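Local coordinates for protein xylulose kinase (Bifidobacterium adolescentis ATCC 15703, PDB 3I8B) that probably phosphorylates D-xylulose to D-xylulose 5-phosphate at the expense of ATP, as a magnesium-binding sugar kinase of the FGGY family, at residues 71-76 / 90-95. Residues are numbered along the deposited sequence; the frame is centred on the assembly and turned at random.
Sequences GGQQHG and AMLWND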
loop_
_atom_site.group_PDB
_atom_site.type_symbol
_atom_site.label_atom_id
_atom_site.label_comp_id
_atom_site.label_asym_id
_atom_site.label_seq_id
_atom_site.Cartn_x
_atom_site.Cartn_y
_atom_site.Cartn_z
ATOM N N GLY A 71 4.028 -0.342 11.291
ATOM C CA GLY A 71 3.454 -0.229 9.965
ATOM C C GLY A 71 4.607 0.111 9.036
ATOM O O GLY A 71 5.432 0.955 9.377
ATOM N N GLY A 72 4.686 -0.544 7.879
ATOM C CA GLY A 72 5.830 -0.366 7.011
ATOM C C GLY A 72 5.502 -0.116 5.549
ATOM O O GLY A 72 4.449 -0.538 5.043
ATOM N N GLN A 73 6.412 0.566 4.861
ATOM C CA GLN A 73 6.316 0.655 3.403
ATOM C C GLN A 73 6.206 -0.779 2.856
ATOM O O GLN A 73 6.925 -1.667 3.305
ATOM C CB GLN A 73 7.537 1.376 2.817
ATOM C CG GLN A 73 8.876 0.913 3.379
ATOM C CD GLN A 73 10.059 1.533 2.649
ATOM O OE1 GLN A 73 10.044 1.658 1.423
ATOM N NE2 GLN A 73 11.087 1.926 3.397
ATOM N N GLN A 74 5.299 -1.005 1.904
ATOM C CA GLN A 74 5.037 -2.356 1.408
ATOM C C GLN A 74 6.156 -2.900 0.518
ATOM O O GLN A 74 6.992 -2.136 0.037
ATOM C CB GLN A 74 3.691 -2.417 0.675
ATOM C CG GLN A 74 2.473 -2.056 1.546
ATOM C CD GLN A 74 1.158 -2.626 1.013
ATOM O OE1 GLN A 74 1.017 -3.845 0.789
ATOM N NE2 GLN A 74 0.180 -1.752 0.824
ATOM N N HIS A 75 6.185 -4.225 0.349
ATOM C CA HIS A 75 6.937 -4.894 -0.731
ATOM C C HIS A 75 8.461 -4.974 -0.559
ATOM O O HIS A 75 9.084 -5.936 -1.005
ATOM C CB HIS A 75 6.600 -4.253 -2.097
ATOM C CG HIS A 75 5.131 -4.042 -2.319
ATOM N ND1 HIS A 75 4.574 -2.795 -2.516
ATOM C CD2 HIS A 75 4.102 -4.921 -2.363
ATOM C CE1 HIS A 75 3.269 -2.914 -2.686
ATOM N NE2 HIS A 75 2.955 -4.194 -2.585
ATOM N N GLY A 76 9.061 -3.970 0.079
ATOM C CA GLY A 76 10.507 -3.911 0.177
ATOM C C GLY A 76 11.143 -5.254 0.498
ATOM O O GLY A 76 10.820 -5.897 1.516
ATOM N N ALA A 90 18.103 -3.354 0.414
ATOM C CA ALA A 90 16.698 -3.614 0.223
ATOM C C ALA A 90 16.260 -2.882 -1.018
ATOM O O ALA A 90 16.661 -1.735 -1.242
ATOM C CB ALA A 90 15.884 -3.158 1.446
HETATM N N MSE A 91 15.451 -3.549 -1.836
HETATM C CA MSE A 91 14.901 -2.922 -3.033
HETATM C C MSE A 91 13.439 -2.627 -2.789
HETATM O O MSE A 91 12.657 -3.528 -2.465
HETATM C CB MSE A 91 15.075 -3.837 -4.245
HETATM C CG MSE A 91 16.519 -4.279 -4.429
HETATM SE SE MSE A 91 16.688 -5.620 -5.843
HETATM C CE MSE A 91 16.258 -4.460 -7.382
ATOM N N LEU A 92 13.079 -1.362 -2.955
ATOM C CA LEU A 92 11.844 -0.825 -2.416
ATOM C C LEU A 92 10.701 -0.780 -3.423
ATOM O O LEU A 92 10.897 -1.050 -4.626
ATOM C CB LEU A 92 12.114 0.571 -1.836
ATOM C CG LEU A 92 13.257 0.632 -0.814
ATOM C CD1 LEU A 92 13.336 2.027 -0.140
ATOM C CD2 LEU A 92 13.100 -0.480 0.234
ATOM N N TRP A 93 9.512 -0.437 -2.931
ATOM C CA TRP A 93 8.309 -0.399 -3.763
ATOM C C TRP A 93 8.500 0.459 -5.021
ATOM O O TRP A 93 7.881 0.196 -6.060
ATOM C CB TRP A 93 7.116 0.140 -2.969
ATOM C CG TRP A 93 7.283 1.596 -2.612
ATOM C CD1 TRP A 93 8.002 2.101 -1.573
ATOM C CD2 TRP A 93 6.744 2.728 -3.317
ATOM N NE1 TRP A 93 7.939 3.475 -1.576
ATOM C CE2 TRP A 93 7.173 3.887 -2.632
ATOM C CE3 TRP A 93 5.933 2.873 -4.448
ATOM C CZ2 TRP A 93 6.818 5.183 -3.042
ATOM C CZ3 TRP A 93 5.585 4.167 -4.863
ATOM C CH2 TRP A 93 6.030 5.301 -4.158
ATOM N N ASN A 94 9.343 1.482 -4.919
ATOM C CA ASN A 94 9.546 2.425 -6.023
ATOM C C ASN A 94 10.813 2.188 -6.836
ATOM O O ASN A 94 11.136 2.969 -7.730
ATOM C CB ASN A 94 9.500 3.882 -5.537
ATOM C CG ASN A 94 10.479 4.161 -4.400
ATOM O OD1 ASN A 94 11.144 3.262 -3.903
ATOM N ND2 ASN A 94 10.577 5.425 -3.999
ATOM N N ASP A 95 11.544 1.129 -6.511
ATOM C CA ASP A 95 12.602 0.655 -7.394
ATOM C C ASP A 95 11.958 0.124 -8.671
ATOM O O ASP A 95 10.978 -0.622 -8.619
ATOM C CB ASP A 95 13.408 -0.464 -6.736
ATOM C CG ASP A 95 14.282 -1.221 -7.736
ATOM O OD1 ASP A 95 15.307 -0.657 -8.158
ATOM O OD2 ASP A 95 13.950 -2.386 -8.084
HETATM O O HOH W 1 9.307 -0.556 -0.088
#
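Q73 reaches from the end of strand 65-72, in the actin-like ATPase fold of the FGGY kinases, to L92 and W93 in the loop after strand 90-91. Its CG lies between the backbone N and the carbonyl carbon (chi1 46°), and the extended chain beyond carries OE1 across to the other segment. There OE1 lies 3.7 Å from L92 CD1 and also meets the rim of the W93 indole at CD1, in the ring plane, with amide and ring turned 69° apart. T14 OG1 hydrogen-bonds both Q73 OE1 and W93 NE1, tying amide to indole. No direct hydrogen bond joins 71-76 to 90-95; one water does, donating to Q73 OE1 and to Q74 O and accepting from W93 N at 2.9 Å. L92 lays its isobutyl group beside the Q73 amide and also touches W48 of helix 46-58; an alanine here would probably open a gap beside the Q73 amide and W48, leaving OE1 to its polar partners without the hydrocarbon packed against it. Q74 and H75 are predicted substrate-binding residues, and the Q74 side chain, about 4 Å from that of the predicted proton acceptor D274, turns away from this loop. W93 CB sits at the edge of the H75 imidazole. Farther along, G76 CA points a C-H at M91 O, 3.4 Å away, with 151° at the hydrogen.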